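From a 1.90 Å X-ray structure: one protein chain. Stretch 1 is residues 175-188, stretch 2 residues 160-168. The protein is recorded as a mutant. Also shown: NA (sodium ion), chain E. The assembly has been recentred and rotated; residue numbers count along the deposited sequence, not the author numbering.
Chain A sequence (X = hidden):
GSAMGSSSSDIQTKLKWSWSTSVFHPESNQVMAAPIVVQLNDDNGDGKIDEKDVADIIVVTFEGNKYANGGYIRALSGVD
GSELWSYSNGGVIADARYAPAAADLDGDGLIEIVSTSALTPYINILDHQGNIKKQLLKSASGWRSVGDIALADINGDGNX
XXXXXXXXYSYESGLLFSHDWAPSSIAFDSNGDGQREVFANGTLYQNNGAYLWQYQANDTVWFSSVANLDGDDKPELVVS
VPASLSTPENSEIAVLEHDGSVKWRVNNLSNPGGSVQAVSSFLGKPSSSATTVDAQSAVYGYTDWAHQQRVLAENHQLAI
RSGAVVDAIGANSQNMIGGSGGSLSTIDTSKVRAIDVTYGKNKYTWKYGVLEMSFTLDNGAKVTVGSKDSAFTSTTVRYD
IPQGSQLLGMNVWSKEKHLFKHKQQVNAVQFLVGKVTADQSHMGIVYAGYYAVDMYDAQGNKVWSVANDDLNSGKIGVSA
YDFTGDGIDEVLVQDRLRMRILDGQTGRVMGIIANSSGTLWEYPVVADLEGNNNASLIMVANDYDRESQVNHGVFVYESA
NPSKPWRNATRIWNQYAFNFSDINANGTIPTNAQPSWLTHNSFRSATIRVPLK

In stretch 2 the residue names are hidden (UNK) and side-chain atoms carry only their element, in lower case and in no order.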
# COMPACT_ATOMS: atom_id res chain seq x y z
N LEU A 175 -19.57 -19.91 -3.17
CA LEU A 175 -20.14 -18.74 -2.51
C LEU A 175 -20.11 -18.89 -0.99
O LEU A 175 -20.58 -19.90 -0.44
CB LEU A 175 -21.57 -18.52 -2.99
CG LEU A 175 -22.34 -17.33 -2.40
CD1 LEU A 175 -21.72 -16.03 -2.86
CD2 LEU A 175 -23.80 -17.40 -2.80
N LEU A 176 -19.57 -17.88 -0.31
CA LEU A 176 -19.54 -17.82 1.15
C LEU A 176 -20.61 -16.89 1.71
O LEU A 176 -21.30 -17.26 2.67
CB LEU A 176 -18.16 -17.35 1.64
CG LEU A 176 -16.99 -18.29 1.33
CD1 LEU A 176 -15.67 -17.64 1.71
CD2 LEU A 176 -17.16 -19.61 2.06
N PHE A 177 -20.75 -15.69 1.16
CA PHE A 177 -21.87 -14.82 1.49
C PHE A 177 -22.11 -13.88 0.32
O PHE A 177 -21.20 -13.55 -0.44
CB PHE A 177 -21.65 -14.05 2.81
CG PHE A 177 -20.64 -12.92 2.76
CD1 PHE A 177 -19.32 -13.13 3.15
CD2 PHE A 177 -21.02 -11.63 2.43
CE1 PHE A 177 -18.40 -12.08 3.16
CE2 PHE A 177 -20.11 -10.58 2.43
CZ PHE A 177 -18.80 -10.81 2.80
N SER A 178 -23.37 -13.46 0.20
CA SER A 178 -23.85 -12.59 -0.86
C SER A 178 -23.96 -11.15 -0.37
O SER A 178 -24.21 -10.89 0.81
CB SER A 178 -25.24 -13.03 -1.35
OG SER A 178 -25.26 -14.38 -1.77
N HIS A 179 -23.79 -10.21 -1.31
CA HIS A 179 -24.12 -8.82 -1.04
C HIS A 179 -24.60 -8.16 -2.32
O HIS A 179 -24.38 -8.67 -3.43
CB HIS A 179 -22.94 -8.04 -0.41
CG HIS A 179 -21.68 -8.05 -1.22
ND1 HIS A 179 -21.54 -7.38 -2.41
CD2 HIS A 179 -20.47 -8.62 -0.97
CE1 HIS A 179 -20.32 -7.55 -2.88
NE2 HIS A 179 -19.65 -8.30 -2.03
N ASP A 180 -25.29 -7.04 -2.15
CA ASP A 180 -25.75 -6.22 -3.27
C ASP A 180 -24.58 -5.81 -4.14
O ASP A 180 -23.43 -5.74 -3.70
CB ASP A 180 -26.46 -4.97 -2.77
CG ASP A 180 -27.80 -5.26 -2.11
OD1 ASP A 180 -28.44 -6.26 -2.49
OD2 ASP A 180 -28.21 -4.49 -1.23
N TRP A 181 -24.88 -5.50 -5.40
CA TRP A 181 -23.85 -5.16 -6.37
C TRP A 181 -22.88 -4.12 -5.83
O TRP A 181 -23.29 -3.07 -5.32
CB TRP A 181 -24.49 -4.65 -7.65
CG TRP A 181 -23.46 -4.14 -8.63
CD1 TRP A 181 -22.63 -4.90 -9.39
CD2 TRP A 181 -23.17 -2.78 -8.93
NE1 TRP A 181 -21.83 -4.08 -10.16
CE2 TRP A 181 -22.14 -2.78 -9.89
CE3 TRP A 181 -23.67 -1.55 -8.49
CZ2 TRP A 181 -21.61 -1.61 -10.42
CZ3 TRP A 181 -23.15 -0.40 -9.01
CH2 TRP A 181 -22.13 -0.43 -9.97
N ALA A 182 -21.60 -4.41 -5.97
CA ALA A 182 -20.55 -3.48 -5.60
C ALA A 182 -19.50 -3.46 -6.70
O ALA A 182 -18.91 -4.51 -7.00
CB ALA A 182 -19.92 -3.86 -4.26
N PRO A 183 -19.23 -2.32 -7.35
CA PRO A 183 -18.18 -2.32 -8.38
C PRO A 183 -16.81 -2.66 -7.82
O PRO A 183 -15.96 -3.16 -8.57
CB PRO A 183 -18.22 -0.90 -8.95
CG PRO A 183 -18.92 -0.07 -7.93
CD PRO A 183 -19.87 -1.01 -7.21
N SER A 184 -16.59 -2.43 -6.53
CA SER A 184 -15.29 -2.59 -5.90
C SER A 184 -15.40 -3.27 -4.55
O SER A 184 -16.24 -2.89 -3.72
CB SER A 184 -14.62 -1.22 -5.68
OG SER A 184 -13.48 -1.37 -4.85
N SER A 185 -14.52 -4.24 -4.31
CA SER A 185 -14.36 -4.86 -3.00
C SER A 185 -12.88 -4.96 -2.68
O SER A 185 -12.07 -5.24 -3.57
CB SER A 185 -14.98 -6.28 -2.96
OG SER A 185 -16.29 -6.30 -3.48
N ILE A 186 -12.52 -4.73 -1.41
CA ILE A 186 -11.17 -5.00 -0.93
C ILE A 186 -11.25 -5.64 0.45
O ILE A 186 -12.28 -5.59 1.12
CB ILE A 186 -10.28 -3.73 -0.87
CG1 ILE A 186 -10.82 -2.72 0.14
CG2 ILE A 186 -10.17 -3.09 -2.25
CD1 ILE A 186 -9.77 -1.68 0.56
N ALA A 187 -10.14 -6.24 0.88
CA ALA A 187 -10.05 -6.86 2.19
C ALA A 187 -8.87 -6.29 2.96
O ALA A 187 -7.79 -6.09 2.39
CB ALA A 187 -9.91 -8.38 2.08
N PHE A 188 -9.07 -6.05 4.26
CA PHE A 188 -7.99 -5.63 5.14
C PHE A 188 -8.43 -5.87 6.57
O PHE A 188 -9.63 -5.91 6.87
CB PHE A 188 -7.61 -4.16 4.91
CG PHE A 188 -8.66 -3.18 5.37
CD1 PHE A 188 -9.81 -2.98 4.63
CD2 PHE A 188 -8.47 -2.43 6.52
CE1 PHE A 188 -10.77 -2.07 5.05
CE2 PHE A 188 -9.42 -1.52 6.94
CZ PHE A 188 -10.57 -1.34 6.21
N UNK A 160 -7.73 -19.46 -0.74
CA UNK A 160 -7.84 -18.11 -1.29
C UNK A 160 -9.30 -17.78 -1.51
O UNK A 160 -10.05 -18.58 -2.10
c UNK A 160 -5.60 -18.43 -2.41
c UNK A 160 -7.09 -16.52 -3.08
c UNK A 160 -4.88 -17.78 -1.25
c UNK A 160 -7.05 -17.97 -2.60
N UNK A 161 -9.71 -16.60 -1.06
CA UNK A 161 -11.06 -16.10 -1.27
C UNK A 161 -11.09 -15.13 -2.44
O UNK A 161 -10.09 -14.47 -2.77
c UNK A 161 -12.01 -16.42 1.09
c UNK A 161 -11.59 -15.43 -0.00
c UNK A 161 -10.82 -17.11 1.76
o UNK A 161 -10.83 -18.36 1.84
o UNK A 161 -9.89 -16.41 2.20
N UNK A 162 -12.26 -15.04 -3.07
CA UNK A 162 -12.49 -14.24 -4.26
C UNK A 162 -13.55 -13.20 -3.89
O UNK A 162 -14.68 -13.57 -3.55
c UNK A 162 -12.31 -17.26 -6.69
c UNK A 162 -11.84 -16.12 -5.80
c UNK A 162 -12.94 -15.12 -5.44
c UNK A 162 -13.31 -14.28 -6.65
N UNK A 163 -13.18 -11.93 -3.93
CA UNK A 163 -14.08 -10.83 -3.59
C UNK A 163 -14.64 -10.26 -4.89
O UNK A 163 -13.93 -9.56 -5.62
c UNK A 163 -12.91 -11.10 -0.72
c UNK A 163 -12.31 -10.19 -1.75
c UNK A 163 -11.69 -8.96 -1.09
c UNK A 163 -13.35 -9.75 -2.79
N UNK A 164 -15.90 -10.55 -5.17
CA UNK A 164 -16.53 -10.18 -6.43
C UNK A 164 -17.69 -9.22 -6.18
O UNK A 164 -17.99 -8.85 -5.05
c UNK A 164 -17.02 -11.43 -7.18
N UNK A 165 -18.36 -8.84 -7.27
CA UNK A 165 -19.35 -7.76 -7.21
C UNK A 165 -20.58 -8.15 -6.40
O UNK A 165 -21.25 -7.27 -5.86
c UNK A 165 -19.76 -7.35 -8.62
N UNK A 166 -20.91 -9.44 -6.34
CA UNK A 166 -22.15 -9.89 -5.73
C UNK A 166 -21.94 -10.76 -4.50
O UNK A 166 -22.92 -11.31 -3.97
o UNK A 166 -22.98 -12.70 -7.98
c UNK A 166 -23.00 -10.66 -6.76
o UNK A 166 -21.09 -12.14 -7.03
c UNK A 166 -22.30 -11.92 -7.29
N UNK A 167 -20.71 -10.90 -4.04
CA UNK A 167 -20.43 -11.71 -2.88
C UNK A 167 -18.97 -12.08 -2.78
O UNK A 167 -18.14 -11.66 -3.59
N UNK A 168 -18.68 -12.89 -1.77
CA UNK A 168 -17.35 -13.40 -1.49
C UNK A 168 -17.39 -14.91 -1.65
O UNK A 168 -18.30 -15.57 -1.13
c UNK A 168 -16.78 -11.51 0.03
c UNK A 168 -16.88 -13.02 -0.07
c UNK A 168 -15.55 -13.70 0.27
NA NA E . -8.87 -18.28 3.27
O HOH W 1 -13.38 -6.36 -5.87
O HOH W 2 -16.91 -8.84 -2.48

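Position 160 has four side-chain carbons, forked at the first, with one arm two carbons long. It touches nothing on stretch 1. The branching at CB gives Ile160.

Position 161 has three carbons in a row, the third carrying two oxygens. Both oxygens lie 2.4 Å from the sodium ion NA, as expected of a carboxylate. The chain is one carbon too long for aspartate, so this is Glu161. Its CG also lies 3.9 Å from Leu176 CD1.

Position 162 repeats the pattern of 160: four carbons, forked at the first, one arm longer. It is out of reach of stretch 1. It is Ile162.

Position 163 also has four carbons, but the fork is at the second. That makes it Leu163. Its side chain points toward stretch 1, where CD1 sits 3.7 Å from Ala187 CB. Its CB is 3.8 Å from Ser185 CB.

Position 164 has a single carbon, pointing away from stretch 1. It is Ala164. Its carbonyl O accepts a hydrogen bond from water 2, which also bonds His179 NE2 and Ser185 OG.

Position 165 again has one carbon, 3.9 Å from Trp181 CD1. It is Ala165. Its backbone O accepts a hydrogen bond from Ala182 N at 2.9 Å.

Position 166 has two carbons, the second carrying two oxygens. Its CA-to-CB bond points away from stretch 1. The short carboxylate identifies Asp166. The backbone O takes a 3.0 Å hydrogen bond from His179 N.

Position 167 has no side-chain atoms, so it is Gly167. An ideal CB would lie 2.5 Å from Phe177 O, a clash, and the backbone angles themselves call for glycine. Its CA packs over the His179 ring face, 3.9 Å from the centroid, in a CH-pi contact.

Position 168 has one carbon bearing two more. It is Val168. Its CG2 reaches Phe177 CZ at 3.5 Å, and its CG1 lies 4.2 Å from Leu176 CD1.

The contact is held mainly by backbone. Val168 N donates to Phe177 O at 2.9 Å, and Leu176 N donates to Val168 O at 2.8 Å. Phe177 N adds a weak bond to the same Val168 O at 3.4 Å. These bonds accompany a short antiparallel pairing, which brings Ser178 CA within 4.1 Å of Gly167 CA. The loop bonds to Asp166 and Ala165 extend the attachment. His179 is steadied within its own stretch, with ND1 donating to Asp180 O at 2.8 Å. Apolar packing by Val168 and Leu163 completes the contact.

Stretch 2, residues 160-168: IEILAADGV
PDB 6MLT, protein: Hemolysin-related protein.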